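Local structure of acyl-CoA thioester hydrolase HI0827 (Haemophilus influenzae Rd KW20, 3BJK) at the interface of chains A and B. The protein hydrolyses the thioester bond of a broad range of acyl-coenzyme A substrates, working as a hexamer built as a trimer of hotdog-fold dimers. Coordinates in Å, arbitrary orientation; residue numbers count along the deposited sequence, not the author numbering. Chains: chain A/B, Acyl-CoA thioester hydrolase HI0827.

Contact 1: the interface of chains A and B. Residues chain A 51, 55-57; chain B 103-104, 108.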
loop_
_atom_site.group_PDB
_atom_site.type_symbol
_atom_site.label_atom_id
_atom_site.label_comp_id
_atom_site.label_asym_id
_atom_site.label_seq_id
_atom_site.Cartn_x
_atom_site.Cartn_y
_atom_site.Cartn_z
ATOM N N LYS A 51 -22.376 11.501 -4.637
ATOM C CA LYS A 51 -22.677 10.883 -5.945
ATOM C C LYS A 51 -24.086 10.313 -6.047
ATOM O O LYS A 51 -24.732 10.380 -7.089
ATOM C CB LYS A 51 -21.681 9.773 -6.269
ATOM C CG LYS A 51 -20.244 10.256 -6.569
ATOM C CD LYS A 51 -19.238 9.109 -6.333
ATOM C CE LYS A 51 -17.797 9.591 -6.147
ATOM N NZ LYS A 51 -16.831 8.518 -5.762
ATOM N N HIS A 55 -26.933 11.803 -8.500
ATOM C CA HIS A 55 -27.206 10.841 -9.564
ATOM C C HIS A 55 -26.055 10.815 -10.606
ATOM O O HIS A 55 -26.305 10.669 -11.797
ATOM C CB HIS A 55 -28.585 11.116 -10.256
ATOM C CG HIS A 55 -29.794 10.634 -9.482
ATOM N ND1 HIS A 55 -29.754 10.273 -8.147
ATOM C CD2 HIS A 55 -31.082 10.480 -9.858
ATOM C CE1 HIS A 55 -30.950 9.864 -7.758
ATOM N NE2 HIS A 55 -31.775 9.977 -8.780
ATOM N N GLY A 56 -24.809 10.931 -10.147
ATOM C CA GLY A 56 -23.674 10.754 -11.042
ATOM C C GLY A 56 -22.422 11.393 -10.500
ATOM O O GLY A 56 -22.288 11.589 -9.292
ATOM N N ARG A 57 -21.517 11.779 -11.404
ATOM C CA ARG A 57 -20.222 12.343 -11.000
ATOM C C ARG A 57 -20.284 13.638 -10.182
ATOM O O ARG A 57 -21.150 14.490 -10.350
ATOM C CB ARG A 57 -19.314 12.598 -12.207
ATOM C CG ARG A 57 -18.989 11.360 -12.932
ATOM C CD ARG A 57 -18.111 11.619 -14.084
ATOM N NE ARG A 57 -18.272 10.527 -15.036
ATOM C CZ ARG A 57 -17.647 10.465 -16.200
ATOM N NH1 ARG A 57 -16.794 11.434 -16.571
ATOM N NH2 ARG A 57 -17.884 9.426 -17.007
ATOM N N VAL B 103 -22.563 4.229 -8.801
ATOM C CA VAL B 103 -23.015 5.570 -8.411
ATOM C C VAL B 103 -22.550 6.685 -9.343
ATOM O O VAL B 103 -23.197 7.753 -9.449
ATOM C CB VAL B 103 -22.643 5.908 -6.939
ATOM C CG1 VAL B 103 -23.356 4.974 -5.978
ATOM C CG2 VAL B 103 -21.094 5.874 -6.699
ATOM N N ALA B 104 -21.396 6.472 -9.971
ATOM C CA ALA B 104 -20.817 7.490 -10.841
ATOM C C ALA B 104 -20.336 6.900 -12.144
ATOM O O ALA B 104 -19.497 7.511 -12.824
ATOM C CB ALA B 104 -19.666 8.196 -10.134
ATOM N N ILE B 108 -26.222 4.063 -13.876
ATOM C CA ILE B 108 -26.346 4.639 -12.528
ATOM C C ILE B 108 -27.426 3.912 -11.686
ATOM O O ILE B 108 -28.554 3.708 -12.140
ATOM C CB ILE B 108 -26.603 6.216 -12.652
ATOM C CG1 ILE B 108 -25.313 6.916 -13.080
ATOM C CG2 ILE B 108 -27.103 6.848 -11.357
ATOM C CD1 ILE B 108 -25.494 8.284 -13.660
HETATM O O HOH W 1 -25.612 8.058 -8.309
#
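In this hotdog-fold thioesterase the C-terminal end of helix 35-54 of chain A, with the loop that follows it, rests against the loop after strand 91-101 of chain B.

Apolar packing centres on A:Lys51. Its CG lies anti to the carbonyl carbon (chi1 -69°) and the chain is extended beyond it, so a run of methylenes is laid over the partner loop at about a right angle to B:Val103. The CG2 methyl of B:Val103, in the crowded position between its own backbone N and carbonyl carbon, meets CD of A:Lys51 at 3.7 Å. The CB methyl of B:Ala104 touches the same CD at 3.9 Å. A lysine suits this place because its aliphatic stem can be buried while the NZ amine is carried onward past the contact; the small alanine lets the stem lie close.

Backbone against side chain is the second kind of contact. B:Ile108, with CG1 beside its backbone N (chi1 -73°) and the chain extended to its tip, points its CD1 end at the turn, 4.0 Å from CA of A:Gly56. A:His55 has positive phi, and A:Gly56 combines positive phi with negative psi, a conformation that glycine adopts easily. With no side chain, A:Gly56 also brings its CA to 3.4 Å from the carbonyl O of B:Val103. A:Arg57 passes its CG 3.9 Å from the carbonyl O of B:Ala104, a loose contact of its stem.

Polar linkage is made through water. Water 1 lies 2.8 Å from the carbonyl O of A:Lys51, near the helix end, and 2.7 Å from the carbonyl O of B:Val103, and can bridge these two acceptors by offering a hydrogen to each.

Contact 2: the interface of chains A and B. Residues chain A 19-21, 77, 103-104; chain B 17-18, 44, 48, 51.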
loop_
_atom_site.group_PDB
_atom_site.type_symbol
_atom_site.label_atom_id
_atom_site.label_comp_id
_atom_site.label_asym_id
_atom_site.label_seq_id
_atom_site.Cartn_x
_atom_site.Cartn_y
_atom_site.Cartn_z
ATOM N N ARG A 19 -17.749 1.438 6.152
ATOM C CA ARG A 19 -17.438 0.596 7.336
ATOM C C ARG A 19 -16.234 -0.285 7.014
ATOM O O ARG A 19 -16.190 -0.934 5.961
ATOM C CB ARG A 19 -18.652 -0.245 7.703
ATOM C CG ARG A 19 -18.511 -0.964 8.993
ATOM C CD ARG A 19 -19.882 -1.335 9.495
ATOM N NE ARG A 19 -19.927 -1.788 10.904
ATOM C CZ ARG A 19 -20.009 -3.050 11.319
ATOM N NH1 ARG A 19 -19.909 -4.082 10.485
ATOM N NH2 ARG A 19 -20.189 -3.313 12.620
ATOM N N THR A 20 -15.232 -0.263 7.893
ATOM C CA THR A 20 -14.041 -1.065 7.723
ATOM C C THR A 20 -13.377 -1.338 9.073
ATOM O O THR A 20 -13.844 -0.856 10.113
ATOM C CB THR A 20 -13.064 -0.404 6.683
ATOM O OG1 THR A 20 -12.101 -1.352 6.249
ATOM C CG2 THR A 20 -12.423 0.802 7.279
ATOM N N LEU A 21 -12.289 -2.087 9.038
ATOM C CA LEU A 21 -11.480 -2.404 10.256
ATOM C C LEU A 21 -10.192 -1.631 10.174
ATOM O O LEU A 21 -9.557 -1.514 9.105
ATOM C CB LEU A 21 -11.197 -3.905 10.328
ATOM C CG LEU A 21 -10.827 -4.336 11.744
ATOM C CD1 LEU A 21 -12.103 -4.445 12.651
ATOM C CD2 LEU A 21 -10.078 -5.661 11.762
ATOM N N VAL A 77 -13.587 -1.219 14.783
ATOM C CA VAL A 77 -14.452 -1.098 13.600
ATOM C C VAL A 77 -14.633 0.389 13.392
ATOM O O VAL A 77 -14.956 1.075 14.343
ATOM C CB VAL A 77 -15.817 -1.827 13.770
ATOM C CG1 VAL A 77 -16.708 -1.613 12.566
ATOM C CG2 VAL A 77 -15.605 -3.309 13.970
ATOM N N VAL A 103 -15.134 -4.243 19.104
ATOM C CA VAL A 103 -15.673 -5.613 18.996
ATOM C C VAL A 103 -14.729 -6.689 19.547
ATOM O O VAL A 103 -15.160 -7.775 19.999
ATOM C CB VAL A 103 -16.139 -5.927 17.507
ATOM C CG1 VAL A 103 -17.213 -4.990 17.065
ATOM C CG2 VAL A 103 -14.954 -5.884 16.550
ATOM N N ALA A 104 -13.429 -6.399 19.526
ATOM C CA ALA A 104 -12.473 -7.355 20.026
ATOM C C ALA A 104 -11.427 -6.669 20.913
ATOM O O ALA A 104 -10.348 -7.184 21.104
ATOM C CB ALA A 104 -11.820 -8.142 18.869
ATOM N N LEU B 17 -21.784 -5.551 6.504
ATOM C CA LEU B 17 -20.490 -5.715 7.210
ATOM C C LEU B 17 -19.459 -4.613 6.949
ATOM O O LEU B 17 -18.804 -4.081 7.867
ATOM C CB LEU B 17 -19.861 -7.066 6.790
ATOM C CG LEU B 17 -20.818 -8.269 6.813
ATOM C CD1 LEU B 17 -20.146 -9.512 6.164
ATOM C CD2 LEU B 17 -21.182 -8.547 8.228
ATOM N N LEU B 18 -19.332 -4.287 5.684
ATOM C CA LEU B 18 -18.311 -3.434 5.186
ATOM C C LEU B 18 -18.826 -2.709 3.979
ATOM O O LEU B 18 -19.702 -3.200 3.241
ATOM C CB LEU B 18 -17.099 -4.226 4.713
ATOM C CG LEU B 18 -16.023 -4.849 5.523
ATOM C CD1 LEU B 18 -14.771 -4.917 4.647
ATOM C CD2 LEU B 18 -15.678 -4.071 6.760
ATOM N N MET B 44 -12.441 -9.657 6.211
ATOM C CA MET B 44 -12.529 -8.593 7.222
ATOM C C MET B 44 -13.981 -8.359 7.675
ATOM O O MET B 44 -14.215 -8.251 8.869
ATOM C CB MET B 44 -11.962 -7.311 6.660
ATOM C CG MET B 44 -12.046 -6.065 7.476
ATOM S SD MET B 44 -11.094 -4.736 6.711
ATOM C CE MET B 44 -9.443 -5.386 6.664
ATOM N N ILE B 48 -15.852 -9.290 11.390
ATOM C CA ILE B 48 -16.501 -8.286 12.228
ATOM C C ILE B 48 -17.811 -8.853 12.816
ATOM O O ILE B 48 -18.012 -8.817 13.992
ATOM C CB ILE B 48 -16.838 -6.990 11.441
ATOM C CG1 ILE B 48 -15.541 -6.215 11.146
ATOM C CG2 ILE B 48 -17.780 -6.132 12.277
ATOM C CD1 ILE B 48 -15.686 -5.145 10.120
ATOM N N LYS B 51 -17.050 -11.529 15.384
ATOM C CA LYS B 51 -16.595 -10.956 16.655
ATOM C C LYS B 51 -17.769 -10.377 17.460
ATOM O O LYS B 51 -17.770 -10.397 18.698
ATOM C CB LYS B 51 -15.549 -9.824 16.391
ATOM C CG LYS B 51 -14.177 -10.267 15.921
ATOM C CD LYS B 51 -13.414 -9.090 15.201
ATOM C CE LYS B 51 -12.261 -9.554 14.373
ATOM N NZ LYS B 51 -11.663 -8.405 13.560
HETATM O O HOH W 2 -17.819 -8.052 20.165
#
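Strand 15-21 of chain A runs past the same strand of chain B, its A:Arg19 and A:Thr20 in extended conformation, while B:Leu17 departs from strand geometry and presents its carbonyl to chain A.

A:Arg19 takes up that carbonyl. CG stands anti to the backbone N (chi1 -171°), the chain is extended to NE, and chi4 of -101° turns the guanidinium across the chain's end. NH1 then donates to the O of B:Leu17 at 2.8 Å, with 154° at the hydrogen; the acceptor lies near the guanidinium plane, and the N-H meets a lone pair in the carbonyl plane. CG1 of A:Val77, of the same chain, lies against one face of the guanidinium, 3.4 Å above the plane and toward its rim, and may restrict its tilt. Arginine suits the place, combining a long apolar stem with a flat donor.

The hotdog helix 35-54 of chain B supplies B:Met44, B:Ile48 and B:Lys51. B:Ile48 meets A:Arg19 tip to tip, its CG2 being 3.5 Å from NH1, and the same methyl touches CG2 of A:Val77. Its other branch, CG1, lies beside CD1 of A:Leu21 and CG2 of A:Val77, so branching at CB lets one residue face both the guanidinium and the aliphatic groups. B:Met44, CG anti to its backbone N and the chain bent at chi3, crosses A:Thr20 obliquely; its CG packs 3.7 Å from CB of A:Leu21, and a flexible thioether fits such an uneven surface. B:Leu18 puts CD2 3.6 Å from CA of A:Thr20.

A:Leu21 and B:Lys51 approach tip to tip, NZ standing 3.6 Å from CD2; the leucine methyls pack beside the amine and offer it no hydrogen-bonding partner of their own. At the far end, water 2 sits 2.7 Å from the carbonyl O of A:Val103 and also contacts the carbonyl O of B:Lys51.

The C-alpha centres of contact 1 and contact 2 lie about 27 Å apart, at different places along one two-fold symmetric interface. Both use helix 35-54 and the loop after strand 91-101, with the chains exchanged: A:Lys51 with B:Val103 and B:Ala104 in contact 1, and B:Lys51 with A:Val103 and A:Ala104 in contact 2, each with its bridging water. Contact 1 extends this shared grouping toward the turn after the helix, whereas contact 2 extends it inward to strand 15-21. Each helix end is therefore held by the partner's loop, and the two symmetry-related clasps fasten the pair at both ends, in keeping with a dimer unit of the hexamer.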